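Local coordinates for protein putative phosphosugar isomerase (Silicibacter pomeroyi DSS-3, PDB 3FJ1) that is of uncharacterised function but, with its two SIS domains, probably binds phosphosugars or related carbohydrate derivatives and may act as an isomerase or aminotransferase, at residues A190-G203 with V314-R327. Sequence-based numbering, arbitrary orientation.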
loop_
_atom_site.group_PDB
_atom_site.type_symbol
_atom_site.label_atom_id
_atom_site.label_comp_id
_atom_site.label_asym_id
_atom_site.label_seq_id
_atom_site.Cartn_x
_atom_site.Cartn_y
_atom_site.Cartn_z
ATOM N N ALA A 190 21.925 -17.947 -4.364
ATOM C CA ALA A 190 20.615 -17.583 -4.871
ATOM C C ALA A 190 20.582 -17.154 -6.344
ATOM O O ALA A 190 19.609 -17.421 -7.045
ATOM C CB ALA A 190 20.016 -16.439 -3.979
ATOM N N SER A 191 21.625 -16.474 -6.819
ATOM C CA SER A 191 21.647 -15.994 -8.187
ATOM C C SER A 191 21.852 -17.147 -9.178
ATOM O O SER A 191 21.655 -16.959 -10.366
ATOM C CB SER A 191 22.749 -14.958 -8.389
ATOM O OG SER A 191 24.043 -15.533 -8.286
ATOM N N ARG A 192 22.268 -18.311 -8.689
ATOM C CA ARG A 192 22.477 -19.488 -9.554
ATOM C C ARG A 192 21.195 -20.351 -9.708
ATOM O O ARG A 192 21.241 -21.460 -10.268
ATOM C CB ARG A 192 23.666 -20.308 -9.028
ATOM C CG ARG A 192 25.006 -19.542 -9.109
ATOM C CD ARG A 192 26.250 -20.424 -8.767
ATOM N NE ARG A 192 26.412 -20.667 -7.322
ATOM C CZ ARG A 192 27.156 -19.928 -6.473
ATOM N NH1 ARG A 192 27.898 -18.888 -6.902
ATOM N NH2 ARG A 192 27.209 -20.250 -5.170
ATOM N N ILE A 193 20.055 -19.837 -9.251
ATOM C CA ILE A 193 18.773 -20.512 -9.326
ATOM C C ILE A 193 17.922 -19.723 -10.339
ATOM O O ILE A 193 17.962 -18.477 -10.334
ATOM C CB ILE A 193 18.074 -20.499 -7.960
ATOM C CG1 ILE A 193 18.873 -21.368 -6.975
ATOM C CG2 ILE A 193 16.610 -20.947 -8.106
ATOM C CD1 ILE A 193 18.459 -21.220 -5.539
ATOM N N ASP A 194 17.256 -20.417 -11.266
ATOM C CA ASP A 194 16.409 -19.694 -12.217
ATOM C C ASP A 194 15.065 -20.347 -12.520
ATOM O O ASP A 194 14.361 -19.920 -13.414
ATOM C CB ASP A 194 17.198 -19.275 -13.466
ATOM C CG ASP A 194 17.721 -20.433 -14.259
ATOM O OD1 ASP A 194 17.161 -21.549 -14.163
ATOM O OD2 ASP A 194 18.663 -20.196 -15.045
ATOM N N TRP A 195 14.696 -21.341 -11.712
ATOM C CA TRP A 195 13.334 -21.890 -11.708
ATOM C C TRP A 195 12.746 -22.196 -13.079
ATOM O O TRP A 195 11.675 -21.674 -13.430
ATOM C CB TRP A 195 12.369 -20.972 -10.927
ATOM C CG TRP A 195 12.720 -20.750 -9.483
ATOM C CD1 TRP A 195 13.351 -21.632 -8.652
ATOM C CD2 TRP A 195 12.395 -19.605 -8.672
ATOM N NE1 TRP A 195 13.473 -21.101 -7.411
ATOM C CE2 TRP A 195 12.883 -19.864 -7.380
ATOM C CE3 TRP A 195 11.727 -18.403 -8.912
ATOM C CZ2 TRP A 195 12.752 -18.945 -6.319
ATOM C CZ3 TRP A 195 11.612 -17.496 -7.878
ATOM C CH2 TRP A 195 12.124 -17.775 -6.588
ATOM N N PRO A 196 13.385 -23.106 -13.826
ATOM C CA PRO A 196 12.923 -23.450 -15.193
ATOM C C PRO A 196 11.448 -23.873 -15.303
ATOM O O PRO A 196 10.782 -23.529 -16.275
ATOM C CB PRO A 196 13.862 -24.591 -15.620
ATOM C CG PRO A 196 14.523 -25.072 -14.381
ATOM C CD PRO A 196 14.551 -23.921 -13.408
ATOM N N GLU A 197 10.965 -24.607 -14.314
ATOM C CA GLU A 197 9.571 -25.053 -14.264
ATOM C C GLU A 197 8.608 -23.855 -14.217
ATOM O O GLU A 197 7.551 -23.895 -14.836
ATOM C CB GLU A 197 9.348 -26.008 -13.090
ATOM C CG GLU A 197 9.576 -25.403 -11.677
ATOM C CD GLU A 197 11.065 -25.097 -11.319
ATOM O OE1 GLU A 197 11.996 -25.368 -12.091
ATOM O OE2 GLU A 197 11.303 -24.599 -10.266
HETATM N N MSE A 198 8.976 -22.770 -13.518
HETATM C CA MSE A 198 8.151 -21.566 -13.501
HETATM C C MSE A 198 8.184 -20.875 -14.867
HETATM O O MSE A 198 7.192 -20.371 -15.326
HETATM C CB MSE A 198 8.635 -20.585 -12.422
HETATM C CG MSE A 198 7.976 -19.213 -12.482
HETATM SE SE MSE A 198 6.100 -19.290 -11.998
HETATM C CE MSE A 198 6.439 -19.646 -10.141
ATOM N N ARG A 199 9.350 -20.852 -15.504
ATOM C CA ARG A 199 9.480 -20.185 -16.793
ATOM C C ARG A 199 8.560 -20.877 -17.829
ATOM O O ARG A 199 7.876 -20.215 -18.611
ATOM C CB ARG A 199 10.939 -20.137 -17.253
ATOM C CG ARG A 199 11.908 -19.601 -16.207
ATOM C CD ARG A 199 13.218 -19.074 -16.762
ATOM N NE ARG A 199 13.910 -19.993 -17.680
ATOM C CZ ARG A 199 14.831 -20.884 -17.343
ATOM N NH1 ARG A 199 15.188 -21.077 -16.098
ATOM N NH2 ARG A 199 15.387 -21.624 -18.281
ATOM N N VAL A 200 8.544 -22.207 -17.829
ATOM C CA VAL A 200 7.612 -22.948 -18.694
ATOM C C VAL A 200 6.139 -22.590 -18.381
ATOM O O VAL A 200 5.346 -22.379 -19.303
ATOM C CB VAL A 200 7.831 -24.481 -18.582
ATOM C CG1 VAL A 200 6.771 -25.236 -19.354
ATOM C CG2 VAL A 200 9.233 -24.810 -19.074
ATOM N N ALA A 201 5.786 -22.521 -17.101
ATOM C CA ALA A 201 4.404 -22.209 -16.680
ATOM C C ALA A 201 4.001 -20.825 -17.137
ATOM O O ALA A 201 2.888 -20.641 -17.622
ATOM C CB ALA A 201 4.202 -22.307 -15.169
ATOM N N ILE A 202 4.896 -19.859 -16.937
ATOM C CA ILE A 202 4.619 -18.478 -17.365
ATOM C C ILE A 202 4.554 -18.388 -18.890
ATOM O O ILE A 202 3.668 -17.716 -19.447
ATOM C CB ILE A 202 5.644 -17.449 -16.775
ATOM C CG1 ILE A 202 5.555 -17.412 -15.258
ATOM C CG2 ILE A 202 5.375 -16.053 -17.349
ATOM C CD1 ILE A 202 6.719 -16.726 -14.586
ATOM N N GLY A 203 5.461 -19.076 -19.583
ATOM C CA GLY A 203 5.406 -19.101 -21.035
ATOM C C GLY A 203 4.073 -19.624 -21.546
ATOM O O GLY A 203 3.550 -19.146 -22.543
ATOM N N VAL A 314 16.485 -12.398 -5.174
ATOM C CA VAL A 314 17.611 -12.607 -6.109
ATOM C C VAL A 314 17.289 -13.805 -7.041
ATOM O O VAL A 314 17.495 -13.730 -8.280
ATOM C CB VAL A 314 18.970 -12.735 -5.393
ATOM C CG1 VAL A 314 20.052 -13.220 -6.373
ATOM C CG2 VAL A 314 19.389 -11.350 -4.742
ATOM N N SER A 315 16.782 -14.888 -6.466
ATOM C CA SER A 315 16.381 -16.043 -7.280
ATOM C C SER A 315 15.264 -15.650 -8.270
ATOM O O SER A 315 15.260 -16.064 -9.434
ATOM C CB SER A 315 15.975 -17.212 -6.406
ATOM O OG SER A 315 17.115 -17.750 -5.714
ATOM N N PHE A 316 14.320 -14.851 -7.793
ATOM C CA PHE A 316 13.242 -14.382 -8.660
ATOM C C PHE A 316 13.790 -13.561 -9.828
ATOM O O PHE A 316 13.357 -13.738 -10.974
ATOM C CB PHE A 316 12.223 -13.548 -7.864
ATOM C CG PHE A 316 11.138 -12.946 -8.728
ATOM C CD1 PHE A 316 10.051 -13.683 -9.094
ATOM C CD2 PHE A 316 11.220 -11.644 -9.174
ATOM C CE1 PHE A 316 9.059 -13.123 -9.892
ATOM C CE2 PHE A 316 10.244 -11.099 -9.980
ATOM C CZ PHE A 316 9.174 -11.823 -10.329
ATOM N N TYR A 317 14.689 -12.624 -9.521
ATOM C CA TYR A 317 15.285 -11.762 -10.547
ATOM C C TYR A 317 15.941 -12.604 -11.640
ATOM O O TYR A 317 15.815 -12.343 -12.840
ATOM C CB TYR A 317 16.346 -10.837 -9.942
ATOM C CG TYR A 317 15.863 -9.710 -9.023
ATOM C CD1 TYR A 317 14.650 -9.049 -9.227
ATOM C CD2 TYR A 317 16.696 -9.242 -8.011
ATOM C CE1 TYR A 317 14.260 -7.986 -8.400
ATOM C CE2 TYR A 317 16.308 -8.182 -7.181
ATOM C CZ TYR A 317 15.101 -7.560 -7.391
ATOM O OH TYR A 317 14.746 -6.510 -6.543
ATOM N N SER A 318 16.672 -13.607 -11.174
ATOM C CA SER A 318 17.355 -14.566 -12.024
ATOM C C SER A 318 16.348 -15.335 -12.902
ATOM O O SER A 318 16.560 -15.468 -14.095
ATOM C CB SER A 318 18.191 -15.511 -11.151
ATOM O OG SER A 318 18.822 -16.500 -11.951
HETATM N N MSE A 319 15.242 -15.804 -12.324
HETATM C CA MSE A 319 14.177 -16.462 -13.105
HETATM C C MSE A 319 13.628 -15.536 -14.212
HETATM O O MSE A 319 13.553 -15.923 -15.406
HETATM C CB MSE A 319 13.055 -16.958 -12.199
HETATM C CG MSE A 319 11.936 -17.743 -12.875
HETATM SE SE MSE A 319 10.629 -16.599 -13.775
HETATM C CE MSE A 319 9.704 -15.952 -12.156
ATOM N N VAL A 320 13.319 -14.290 -13.828
ATOM C CA VAL A 320 12.755 -13.300 -14.781
ATOM C C VAL A 320 13.740 -12.999 -15.919
ATOM O O VAL A 320 13.355 -12.971 -17.084
ATOM C CB VAL A 320 12.319 -12.014 -14.060
ATOM C CG1 VAL A 320 11.970 -10.869 -15.054
ATOM C CG2 VAL A 320 11.096 -12.308 -13.118
ATOM N N GLU A 321 15.012 -12.817 -15.601
ATOM C CA GLU A 321 15.993 -12.534 -16.656
ATOM C C GLU A 321 16.078 -13.726 -17.618
ATOM O O GLU A 321 16.144 -13.537 -18.841
ATOM C CB GLU A 321 17.349 -12.182 -16.054
ATOM C CG GLU A 321 18.361 -11.639 -17.057
ATOM C CD GLU A 321 18.993 -12.676 -17.964
ATOM O OE1 GLU A 321 19.179 -13.874 -17.567
ATOM O OE2 GLU A 321 19.366 -12.260 -19.099
ATOM N N ALA A 322 16.109 -14.950 -17.085
ATOM C CA ALA A 322 16.189 -16.134 -17.930
ATOM C C ALA A 322 14.925 -16.238 -18.799
ATOM O O ALA A 322 15.000 -16.603 -19.961
ATOM C CB ALA A 322 16.366 -17.393 -17.087
ATOM N N PHE A 323 13.767 -15.972 -18.201
ATOM C CA PHE A 323 12.485 -16.017 -18.905
ATOM C C PHE A 323 12.483 -15.065 -20.093
ATOM O O PHE A 323 12.087 -15.428 -21.228
ATOM C CB PHE A 323 11.358 -15.635 -17.946
ATOM C CG PHE A 323 10.031 -15.527 -18.610
ATOM C CD1 PHE A 323 9.318 -16.660 -18.948
ATOM C CD2 PHE A 323 9.496 -14.291 -18.937
ATOM C CE1 PHE A 323 8.067 -16.560 -19.603
ATOM C CE2 PHE A 323 8.237 -14.199 -19.604
ATOM C CZ PHE A 323 7.544 -15.325 -19.909
ATOM N N ALA A 324 12.921 -13.837 -19.847
ATOM C CA ALA A 324 12.917 -12.832 -20.886
ATOM C C ALA A 324 13.947 -13.119 -21.977
ATOM O O ALA A 324 13.610 -13.064 -23.174
ATOM C CB ALA A 324 13.151 -11.415 -20.288
ATOM N N SER A 325 15.179 -13.439 -21.581
ATOM C CA SER A 325 16.250 -13.627 -22.569
ATOM C C SER A 325 15.989 -14.829 -23.491
ATOM O O SER A 325 16.209 -14.744 -24.697
ATOM C CB SER A 325 17.641 -13.687 -21.920
ATOM O OG SER A 325 17.717 -14.661 -20.891
ATOM N N GLU A 326 15.473 -15.921 -22.957
ATOM C CA GLU A 326 15.197 -17.075 -23.799
ATOM C C GLU A 326 13.969 -16.851 -24.712
ATOM O O GLU A 326 13.757 -17.624 -25.637
ATOM C CB GLU A 326 15.070 -18.349 -22.961
ATOM C CG GLU A 326 13.803 -18.464 -22.167
ATOM C CD GLU A 326 13.893 -19.533 -21.086
ATOM O OE1 GLU A 326 14.928 -20.247 -21.030
ATOM O OE2 GLU A 326 12.915 -19.683 -20.326
ATOM N N ARG A 327 13.183 -15.802 -24.459
ATOM C CA ARG A 327 12.043 -15.422 -25.317
ATOM C C ARG A 327 12.303 -14.160 -26.151
ATOM O O ARG A 327 11.370 -13.560 -26.694
ATOM C CB ARG A 327 10.780 -15.249 -24.474
ATOM C CG ARG A 327 10.225 -16.583 -24.086
ATOM C CD ARG A 327 9.176 -16.569 -22.996
ATOM N NE ARG A 327 8.835 -17.959 -22.676
ATOM C CZ ARG A 327 9.597 -18.775 -21.945
ATOM N NH1 ARG A 327 10.742 -18.365 -21.431
ATOM N NH2 ARG A 327 9.225 -20.022 -21.722
#
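In the second SIS domain, the linker leaving helix 183-191 and the helix that follows it, 196-203, pack along helix 314-326, the two helix axes crossing at -51°. Arg-199 is the knob of this crossing, set among Met-319, Ala-322, Phe-323 and Glu-326. Its CD lies 3.6 Å from Ala-322 CB, a methyl that also sits over the rim of one guanidinium face. Side-on, Arg-199 grips both carboxylate oxygens of Glu-326: NE gives OE2 a nearly straight bond (2.8 Å, 169°) from above the carboxylate plane, and NH2 meets OE1 on its syn side. The bend at chi3 (-51°) turns the guanidinium edge toward the linker, where NH1 reaches Asp-194 O and, weakly, OD1. Arg-327 NH1 binds Glu-326 OE2 from the anti side.

Next to the salt bridges, selenomethionine Met-319 bends at chi2 and chi3, bringing CE tip to tip with Ile-202 CD1 (3.9 Å); Ile-202 CG2 presses on Phe-323 CZ at 3.4 Å. Trp-195, the N-cap residue, sets the rim of one ring face against Ser-315 CB, while its NE1 bonds to Glu-298 O. Ser-315 OG donates to Ala-190 O at the end of helix 183-191 (2.8 Å) and Ser-318 OG to Ile-193 O of the linker (2.7 Å), Arg-10 of helix 8-41 also bonding to Ser-318 OG.

Serine hydroxyls thus answer carbonyls of the helix end and the linker in a buried setting. Arg-199 joins the two helices through Glu-326, Arg-327 adds a second donor to OE2 from within its own segment, and the two positive charges would probably favour the carboxylate form.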